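Local coordinates for protein tumor necrosis factor receptor superfamily member 11B (Mus musculus, PDB 4E4D) that acts as a decoy receptor for the cytokine TNFSF11 (RANKL), neutralising it and thereby inhibiting osteoclast formation and activation, at residues B[25-30]-B[39-44]; B[18-23]-B[31-36]; B[98-103]-B[117-122]. All blocks are in the same frame, centred on the assembly; numbering follows the deposited sequence.

Contact 1 (B[25-30]-B[39-44]); sequences PGTYLK and TLCVPC
L29 and C41 lie on one face of the paired strands 27-30 and 40-43, Y28 and V42 on the other. The tightest packing across the pair is that of Y28 against V42: V42 CB sits over the Y28 ring, 4.2 Å from its centroid and 28° off the normal, a CH-pi contact between side chains running alongside each other, while P43 O meets the ring edge. On the opposite face the buried L29 has its CG anti to the backbone N; the L29 and T39 side chains cross at about a right angle, with L29 CG 4.2 Å from T39 CG2. A compact branched leucine suits this place, where C23 and Y10 also press on it. C41 is tied to C23 by a disulfide, and its CB lies beside T27 OG1, whose hydroxyl is bonded to the carbonyl of A24. The strands form an antiparallel beta hairpin in the first cysteine-rich repeat; the second strand runs on to the start of the next, where C44 is disulfide-bonded to C59. Its central bonds are reciprocal: Y28 N donates to V42 O (2.8 Å) and V42 N to Y28 O (3.0 Å), both in the carbonyl plane. K30 N reaches L40 O at 3.1 Å, and C44 N donates to G26 O at 2.8 Å. The backbone of G26, with phi at 93°, would jam any side chain against the preceding carbonyl, which calls for glycine. The loose side is at the exposed P43 and K30. One methyl of V42, CG2, touches K30 CD at 3.8 Å, and the lysine leads its ammonium away toward solvent.

Contact 2 (B[18-23]-B[31-36]); sequences LLCDKC and QHCTVR
A single disulfide carries this contact in the first cysteine-rich repeat of the TNF-receptor fold, where it clips the loop after strand 27-31 to strand 20-21. Q31 still belongs to that earlier strand, its backbone pairing with L40, and its side chain takes no part. H32 turns aside, with ND1 making a weak hydrogen bond to the hydroxyl of Y10; an imidazole can serve there while staying at the surface. C33 then points toward the other segment, and its SG is bonded to C20 SG at 2.0 Å. In both cysteines SG lies between the backbone N and the carbonyl carbon, the crowded position, and the bridge twists left-handed with chi3 at -70°. Cysteine suits these two places because a covalent link does the work of a core in so small a module: T39 lies against both halves of the bridge, and Y10 and P12 press on C20, so the sulfurs are buried although much of the loop is exposed. Beyond the bridge T34 turns outward, and its OG1 accepts a hydrogen bond from R37 N; threonine offers a short hydroxyl side chain that can turn back on the backbone three residues on. V35 begins to bend the chain back, with its CB directed neither at nor away from the other segment. Here L18 comes across from the far end of its segment, pointing toward the loop, and a single methyl reaches the loop backbone. Chi2 of 166° sets CD1 anti to CA, and this tip, L18 CD1, stops 4.2 Å from V35 CA.

Contact 3 (B[98-103]-B[117-122]); sequences LKHRSC and RNTVCK
R101, C121 and T119 bury the most surface here, and N118, which covers almost as much, links the backbones of R101 and T119. The backbone N-H of R101 points at N118 OD1 across 2.9 Å, nearly straight at 163° and in the amide plane, on a lone pair. The same oxygen takes a second bond, from T119 N at 2.7 Å, which arrives above the amide plane, so OD1 is gripped from both segments. N118 reaches this position with CG anti to its backbone N. The side chain of R101 bends at chi3 and brings its guanidinium back across the amide, with N118 ND2 over one face and offset toward the rim. Both are donors, so this is packing and not a hydrogen bond. An alanine here, in place of the asparagine, would lose both bonds to OD1 and would probably loosen the R101 backbone from the other segment. T119 is a two-sided residue. Its hydroxyl makes a weak bond to R101 O at 3.2 Å, while its methyl CG2 touches H100 CB at 3.5 Å; threonine supplies a donor and an apolar branch from one carbon. The H100 ring turns its edge to N118 OD1 and R117 O. C121 closes the far end, its SG joined to C103 SG at 2.0 Å with chi3 at -103°, and V109 of strand 107-111 packs against both cysteines. A disulfide beside an asparagine that bridges two backbones holds together two segments, mostly loop, of the third cysteine-rich repeat, in keeping with the helix-free, disulfide-built TNF-receptor fold.

Contacts 1 and 2 belong to one structural unit, with centres 12 Å apart. Their segments alternate along the chain, so the disulfide C23-C41, which runs from one contact to the other, interleaves with C20-C33. A probable hydrogen bond from T39 OG1 to D21 O, 2.6 Å, adds a polar tie. Contact 3 lies on the opposite side of the chain's centre, its own centre 44 Å from that of contact 1 and 52 Å from that of contact 2. This cysteine-rich part of the longer protein is thus an elongated series of repeats. Only contact 3 meets another chain: an aromatic and an acidic side chain of a different protein pack on L98 and K99, consistent with a ligand-facing surface of the decoy receptor.

Contact 1 (B[25-30]-B[39-44])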
loop_
_atom_site.group_PDB
_atom_site.type_symbol
_atom_site.label_atom_id
_atom_site.label_comp_id
_atom_site.label_asym_id
_atom_site.label_seq_id
_atom_site.Cartn_x
_atom_site.Cartn_y
_atom_site.Cartn_z
ATOM N N PRO B 25 -29.179 20.444 -12.162
ATOM C CA PRO B 25 -27.770 20.391 -12.554
ATOM C C PRO B 25 -27.182 21.792 -12.668
ATOM O O PRO B 25 -27.884 22.720 -13.070
ATOM C CB PRO B 25 -27.813 19.711 -13.924
ATOM C CG PRO B 25 -29.089 18.944 -13.933
ATOM C CD PRO B 25 -30.050 19.759 -13.130
ATOM N N GLY B 26 -25.910 21.939 -12.316
ATOM C CA GLY B 26 -25.261 23.236 -12.325
ATOM C C GLY B 26 -25.336 23.941 -10.985
ATOM O O GLY B 26 -24.766 25.017 -10.817
ATOM N N THR B 27 -26.037 23.338 -10.030
ATOM C CA THR B 27 -26.193 23.936 -8.709
ATOM C C THR B 27 -26.026 22.892 -7.613
ATOM O O THR B 27 -26.062 21.690 -7.879
ATOM C CB THR B 27 -27.583 24.589 -8.542
ATOM O OG1 THR B 27 -28.587 23.572 -8.450
ATOM C CG2 THR B 27 -27.897 25.503 -9.716
ATOM N N TYR B 28 -25.843 23.360 -6.383
ATOM C CA TYR B 28 -25.782 22.481 -5.223
ATOM C C TYR B 28 -26.752 22.976 -4.157
ATOM O O TYR B 28 -27.106 24.154 -4.130
ATOM C CB TYR B 28 -24.362 22.428 -4.654
ATOM C CG TYR B 28 -23.899 23.730 -4.038
ATOM C CD1 TYR B 28 -24.117 23.998 -2.691
ATOM C CD2 TYR B 28 -23.246 24.690 -4.800
ATOM C CE1 TYR B 28 -23.698 25.186 -2.122
ATOM C CE2 TYR B 28 -22.823 25.881 -4.239
ATOM C CZ TYR B 28 -23.052 26.124 -2.900
ATOM O OH TYR B 28 -22.633 27.307 -2.337
ATOM N N LEU B 29 -27.175 22.071 -3.282
ATOM C CA LEU B 29 -28.125 22.404 -2.227
ATOM C C LEU B 29 -27.422 23.126 -1.083
ATOM O O LEU B 29 -26.496 22.591 -0.480
ATOM C CB LEU B 29 -28.794 21.129 -1.711
ATOM C CG LEU B 29 -30.003 21.297 -0.789
ATOM C CD1 LEU B 29 -30.792 19.999 -0.733
ATOM C CD2 LEU B 29 -29.585 21.716 0.613
ATOM N N LYS B 30 -27.864 24.345 -0.786
ATOM C CA LYS B 30 -27.269 25.116 0.302
ATOM C C LYS B 30 -28.172 25.153 1.535
ATOM O O LYS B 30 -27.684 25.216 2.663
ATOM C CB LYS B 30 -26.941 26.537 -0.155
ATOM C CG LYS B 30 -25.993 27.257 0.788
ATOM C CD LYS B 30 -25.534 28.592 0.230
ATOM C CE LYS B 30 -24.360 29.146 1.026
ATOM N NZ LYS B 30 -24.660 29.274 2.479
ATOM N N THR B 39 -36.599 24.922 -1.804
ATOM C CA THR B 39 -35.217 24.460 -1.714
ATOM C C THR B 39 -34.270 25.504 -2.291
ATOM O O THR B 39 -34.418 25.921 -3.439
ATOM C CB THR B 39 -35.008 23.131 -2.468
ATOM O OG1 THR B 39 -35.750 22.088 -1.825
ATOM C CG2 THR B 39 -33.533 22.751 -2.487
ATOM N N LEU B 40 -33.298 25.925 -1.488
ATOM C CA LEU B 40 -32.315 26.903 -1.931
ATOM C C LEU B 40 -31.186 26.214 -2.687
ATOM O O LEU B 40 -30.507 25.340 -2.150
ATOM C CB LEU B 40 -31.744 27.671 -0.740
ATOM C CG LEU B 40 -30.673 28.707 -1.091
ATOM C CD1 LEU B 40 -31.255 29.818 -1.949
ATOM C CD2 LEU B 40 -30.039 29.274 0.168
ATOM N N CYS B 41 -30.988 26.618 -3.936
ATOM C CA CYS B 41 -29.952 26.030 -4.774
ATOM C C CYS B 41 -29.035 27.113 -5.322
ATOM O O CYS B 41 -29.497 28.140 -5.822
ATOM C CB CYS B 41 -30.583 25.233 -5.915
ATOM S SG CYS B 41 -31.578 23.830 -5.354
ATOM N N VAL B 42 -27.733 26.877 -5.220
ATOM C CA VAL B 42 -26.735 27.854 -5.633
ATOM C C VAL B 42 -25.849 27.271 -6.727
ATOM O O VAL B 42 -25.441 26.114 -6.642
ATOM C CB VAL B 42 -25.862 28.270 -4.434
ATOM C CG1 VAL B 42 -24.742 29.205 -4.871
ATOM C CG2 VAL B 42 -26.720 28.923 -3.365
ATOM N N PRO B 43 -25.549 28.068 -7.764
ATOM C CA PRO B 43 -24.701 27.577 -8.855
ATOM C C PRO B 43 -23.378 27.002 -8.357
ATOM O O PRO B 43 -22.820 27.502 -7.379
ATOM C CB PRO B 43 -24.462 28.830 -9.712
ATOM C CG PRO B 43 -24.872 29.991 -8.856
ATOM C CD PRO B 43 -25.952 29.468 -7.976
ATOM N N CYS B 44 -22.892 25.958 -9.023
ATOM C CA CYS B 44 -21.636 25.322 -8.643
ATOM C C CYS B 44 -20.486 26.315 -8.721
ATOM O O CYS B 44 -20.404 27.098 -9.665
ATOM C CB CYS B 44 -21.337 24.133 -9.561
ATOM S SG CYS B 44 -22.398 22.695 -9.308
#

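Contact 2 (B[18-23]-B[31-36])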
loop_
_atom_site.group_PDB
_atom_site.type_symbol
_atom_site.label_atom_id
_atom_site.label_comp_id
_atom_site.label_asym_id
_atom_site.label_seq_id
_atom_site.Cartn_x
_atom_site.Cartn_y
_atom_site.Cartn_z
ATOM N N LEU B 18 -42.072 16.914 5.027
ATOM C CA LEU B 18 -42.682 17.460 3.820
ATOM C C LEU B 18 -41.761 17.261 2.625
ATOM O O LEU B 18 -40.549 17.116 2.783
ATOM C CB LEU B 18 -42.985 18.950 3.992
ATOM C CG LEU B 18 -41.785 19.903 3.981
ATOM C CD1 LEU B 18 -42.260 21.339 3.824
ATOM C CD2 LEU B 18 -40.947 19.760 5.242
ATOM N N LEU B 19 -42.339 17.262 1.430
ATOM C CA LEU B 19 -41.559 17.095 0.211
ATOM C C LEU B 19 -41.132 18.448 -0.348
ATOM O O LEU B 19 -41.725 19.477 -0.025
ATOM C CB LEU B 19 -42.344 16.295 -0.837
ATOM C CG LEU B 19 -43.711 16.826 -1.281
ATOM C CD1 LEU B 19 -43.578 17.970 -2.277
ATOM C CD2 LEU B 19 -44.537 15.698 -1.874
ATOM N N CYS B 20 -40.094 18.443 -1.177
ATOM C CA CYS B 20 -39.584 19.675 -1.763
ATOM C C CYS B 20 -38.640 19.387 -2.927
ATOM O O CYS B 20 -38.132 18.274 -3.069
ATOM C CB CYS B 20 -38.879 20.518 -0.698
ATOM S SG CYS B 20 -37.593 19.640 0.219
ATOM N N ASP B 21 -38.411 20.402 -3.753
ATOM C CA ASP B 21 -37.662 20.242 -4.995
ATOM C C ASP B 21 -36.185 19.932 -4.778
ATOM O O ASP B 21 -35.545 20.479 -3.880
ATOM C CB ASP B 21 -37.798 21.504 -5.848
ATOM C CG ASP B 21 -39.221 21.740 -6.310
ATOM O OD1 ASP B 21 -40.023 22.274 -5.515
ATOM O OD2 ASP B 21 -39.537 21.395 -7.468
ATOM N N LYS B 22 -35.656 19.047 -5.616
ATOM C CA LYS B 22 -34.227 18.775 -5.650
ATOM C C LYS B 22 -33.523 19.927 -6.353
ATOM O O LYS B 22 -34.171 20.783 -6.955
ATOM C CB LYS B 22 -33.943 17.473 -6.402
ATOM C CG LYS B 22 -34.540 16.228 -5.768
ATOM C CD LYS B 22 -34.065 14.974 -6.488
ATOM C CE LYS B 22 -34.643 13.713 -5.867
ATOM N NZ LYS B 22 -34.091 12.480 -6.500
ATOM N N CYS B 23 -32.196 19.947 -6.279
ATOM C CA CYS B 23 -31.415 20.964 -6.969
ATOM C C CYS B 23 -31.098 20.524 -8.391
ATOM O O CYS B 23 -30.711 19.381 -8.627
ATOM C CB CYS B 23 -30.124 21.266 -6.206
ATOM S SG CYS B 23 -30.364 22.311 -4.751
ATOM N N GLN B 31 -29.484 25.122 1.318
ATOM C CA GLN B 31 -30.443 25.087 2.419
ATOM C C GLN B 31 -31.712 24.336 2.027
ATOM O O GLN B 31 -32.312 24.607 0.988
ATOM C CB GLN B 31 -30.795 26.505 2.874
ATOM C CG GLN B 31 -29.660 27.219 3.582
ATOM C CD GLN B 31 -30.088 28.532 4.207
ATOM O OE1 GLN B 31 -31.112 29.108 3.840
ATOM N NE2 GLN B 31 -29.301 29.011 5.164
ATOM N N HIS B 32 -32.115 23.394 2.875
ATOM C CA HIS B 32 -33.304 22.589 2.630
ATOM C C HIS B 32 -34.546 23.459 2.535
ATOM O O HIS B 32 -34.554 24.604 2.990
ATOM C CB HIS B 32 -33.496 21.576 3.755
ATOM C CG HIS B 32 -32.454 20.505 3.787
ATOM N ND1 HIS B 32 -32.658 19.253 3.250
ATOM C CD2 HIS B 32 -31.197 20.499 4.290
ATOM C CE1 HIS B 32 -31.573 18.519 3.422
ATOM N NE2 HIS B 32 -30.671 19.252 4.051
ATOM N N CYS B 33 -35.601 22.905 1.954
ATOM C CA CYS B 33 -36.863 23.615 1.854
ATOM C C CYS B 33 -37.530 23.697 3.218
ATOM O O CYS B 33 -37.662 22.691 3.916
ATOM C CB CYS B 33 -37.796 22.905 0.880
ATOM S SG CYS B 33 -38.194 21.209 1.361
ATOM N N THR B 34 -37.947 24.899 3.594
ATOM C CA THR B 34 -38.708 25.087 4.818
ATOM C C THR B 34 -40.175 25.252 4.454
ATOM O O THR B 34 -40.514 25.459 3.289
ATOM C CB THR B 34 -38.231 26.323 5.603
ATOM O OG1 THR B 34 -38.496 27.511 4.848
ATOM C CG2 THR B 34 -36.741 26.227 5.891
ATOM N N VAL B 35 -41.048 25.150 5.450
ATOM C CA VAL B 35 -42.474 25.339 5.227
ATOM C C VAL B 35 -42.727 26.663 4.512
ATOM O O VAL B 35 -43.738 26.829 3.829
ATOM C CB VAL B 35 -43.255 25.322 6.554
ATOM C CG1 VAL B 35 -42.810 26.471 7.447
ATOM C CG2 VAL B 35 -44.754 25.388 6.295
ATOM N N ARG B 36 -41.794 27.599 4.663
ATOM C CA ARG B 36 -41.950 28.938 4.111
ATOM C C ARG B 36 -41.198 29.111 2.791
ATOM O O ARG B 36 -41.680 29.787 1.882
ATOM C CB ARG B 36 -41.458 29.973 5.125
ATOM C CG ARG B 36 -42.062 31.357 4.956
ATOM C CD ARG B 36 -41.503 32.343 5.976
ATOM N NE ARG B 36 -40.122 32.724 5.680
ATOM C CZ ARG B 36 -39.039 32.100 6.141
ATOM N NH1 ARG B 36 -39.148 31.042 6.938
ATOM N NH2 ARG B 36 -37.834 32.535 5.801
#

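Contact 3 (B[98-103]-B[117-122])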
loop_
_atom_site.group_PDB
_atom_site.type_symbol
_atom_site.label_atom_id
_atom_site.label_comp_id
_atom_site.label_asym_id
_atom_site.label_seq_id
_atom_site.Cartn_x
_atom_site.Cartn_y
_atom_site.Cartn_z
ATOM N N LEU B 98 -1.737 3.951 -24.556
ATOM C CA LEU B 98 -0.896 3.004 -25.277
ATOM C C LEU B 98 -1.337 2.885 -26.731
ATOM O O LEU B 98 -2.496 3.136 -27.060
ATOM C CB LEU B 98 -0.956 1.630 -24.610
ATOM C CG LEU B 98 -0.613 1.595 -23.120
ATOM C CD1 LEU B 98 -0.630 0.166 -22.603
ATOM C CD2 LEU B 98 0.737 2.245 -22.861
ATOM N N LYS B 99 -0.405 2.498 -27.595
ATOM C CA LYS B 99 -0.711 2.283 -29.002
ATOM C C LYS B 99 -1.572 1.038 -29.157
ATOM O O LYS B 99 -1.515 0.129 -28.328
ATOM C CB LYS B 99 0.575 2.111 -29.809
ATOM C CG LYS B 99 1.534 3.286 -29.736
ATOM C CD LYS B 99 2.788 3.000 -30.548
ATOM C CE LYS B 99 3.811 4.117 -30.433
ATOM N NZ LYS B 99 5.040 3.815 -31.225
ATOM N N HIS B 100 -2.366 0.994 -30.221
ATOM C CA HIS B 100 -3.203 -0.168 -30.491
ATOM C C HIS B 100 -2.343 -1.378 -30.846
ATOM O O HIS B 100 -1.296 -1.244 -31.480
ATOM C CB HIS B 100 -4.182 0.125 -31.626
ATOM C CG HIS B 100 -5.182 1.191 -31.301
ATOM N ND1 HIS B 100 -5.172 2.429 -31.906
ATOM C CD2 HIS B 100 -6.220 1.204 -30.432
ATOM C CE1 HIS B 100 -6.164 3.159 -31.426
ATOM N NE2 HIS B 100 -6.814 2.440 -30.530
ATOM N N ARG B 101 -2.793 -2.558 -30.432
ATOM C CA ARG B 101 -2.062 -3.797 -30.675
ATOM C C ARG B 101 -1.709 -3.937 -32.150
ATOM O O ARG B 101 -2.438 -3.459 -33.021
ATOM C CB ARG B 101 -2.897 -4.998 -30.226
ATOM C CG ARG B 101 -2.185 -6.336 -30.359
ATOM C CD ARG B 101 -3.087 -7.500 -29.969
ATOM N NE ARG B 101 -3.547 -7.410 -28.583
ATOM C CZ ARG B 101 -4.685 -6.841 -28.193
ATOM N NH1 ARG B 101 -5.513 -6.293 -29.074
ATOM N NH2 ARG B 101 -5.001 -6.819 -26.906
ATOM N N SER B 102 -0.588 -4.598 -32.424
ATOM C CA SER B 102 -0.147 -4.834 -33.795
ATOM C C SER B 102 -0.140 -6.326 -34.106
ATOM O O SER B 102 0.672 -7.077 -33.567
ATOM C CB SER B 102 1.250 -4.248 -34.012
ATOM O OG SER B 102 1.257 -2.852 -33.776
ATOM N N CYS B 103 -1.047 -6.747 -34.979
ATOM C CA CYS B 103 -1.154 -8.151 -35.359
ATOM C C CYS B 103 0.156 -8.653 -35.962
ATOM O O CYS B 103 0.691 -8.039 -36.884
ATOM C CB CYS B 103 -2.292 -8.345 -36.364
ATOM S SG CYS B 103 -3.932 -7.931 -35.723
ATOM N N ARG B 117 -10.856 1.675 -26.370
ATOM C CA ARG B 117 -10.716 0.229 -26.511
ATOM C C ARG B 117 -9.598 -0.139 -27.481
ATOM O O ARG B 117 -9.351 0.564 -28.460
ATOM C CB ARG B 117 -12.035 -0.389 -26.977
ATOM C CG ARG B 117 -13.212 -0.088 -26.064
ATOM C CD ARG B 117 -14.422 -0.939 -26.410
ATOM N NE ARG B 117 -15.585 -0.590 -25.596
ATOM C CZ ARG B 117 -15.778 -0.993 -24.342
ATOM N NH1 ARG B 117 -14.885 -1.763 -23.734
ATOM N NH2 ARG B 117 -16.870 -0.620 -23.690
ATOM N N ASN B 118 -8.930 -1.253 -27.200
ATOM C CA ASN B 118 -7.818 -1.710 -28.022
ATOM C C ASN B 118 -8.314 -2.466 -29.254
ATOM O O ASN B 118 -9.459 -2.917 -29.294
ATOM C CB ASN B 118 -6.892 -2.600 -27.192
ATOM C CG ASN B 118 -5.519 -2.757 -27.814
ATOM O OD1 ASN B 118 -5.206 -2.129 -28.826
ATOM N ND2 ASN B 118 -4.685 -3.590 -27.202
ATOM N N THR B 119 -7.451 -2.596 -30.257
ATOM C CA THR B 119 -7.817 -3.285 -31.490
ATOM C C THR B 119 -7.927 -4.790 -31.276
ATOM O O THR B 119 -7.128 -5.384 -30.551
ATOM C CB THR B 119 -6.794 -3.020 -32.613
ATOM O OG1 THR B 119 -5.471 -3.289 -32.132
ATOM C CG2 THR B 119 -6.879 -1.578 -33.084
ATOM N N VAL B 120 -8.921 -5.398 -31.915
ATOM C CA VAL B 120 -9.125 -6.839 -31.826
ATOM C C VAL B 120 -8.576 -7.525 -33.071
ATOM O O VAL B 120 -8.968 -7.202 -34.193
ATOM C CB VAL B 120 -10.620 -7.185 -31.687
ATOM C CG1 VAL B 120 -10.808 -8.690 -31.563
ATOM C CG2 VAL B 120 -11.222 -6.466 -30.488
ATOM N N CYS B 121 -7.664 -8.471 -32.867
ATOM C CA CYS B 121 -7.076 -9.218 -33.972
ATOM C C CYS B 121 -7.692 -10.607 -34.064
ATOM O O CYS B 121 -8.389 -11.050 -33.151
ATOM C CB CYS B 121 -5.561 -9.331 -33.794
ATOM S SG CYS B 121 -4.683 -7.750 -33.844
ATOM N N LYS B 122 -7.432 -11.290 -35.172
ATOM C CA LYS B 122 -7.960 -12.630 -35.391
ATOM C C LYS B 122 -7.292 -13.266 -36.604
ATOM O O LYS B 122 -6.950 -12.578 -37.566
ATOM C CB LYS B 122 -9.475 -12.577 -35.596
ATOM C CG LYS B 122 -10.111 -13.931 -35.858
ATOM C CD LYS B 122 -11.610 -13.809 -36.082
ATOM C CE LYS B 122 -12.249 -15.163 -36.349
ATOM N NZ LYS B 122 -11.743 -15.795 -37.599
#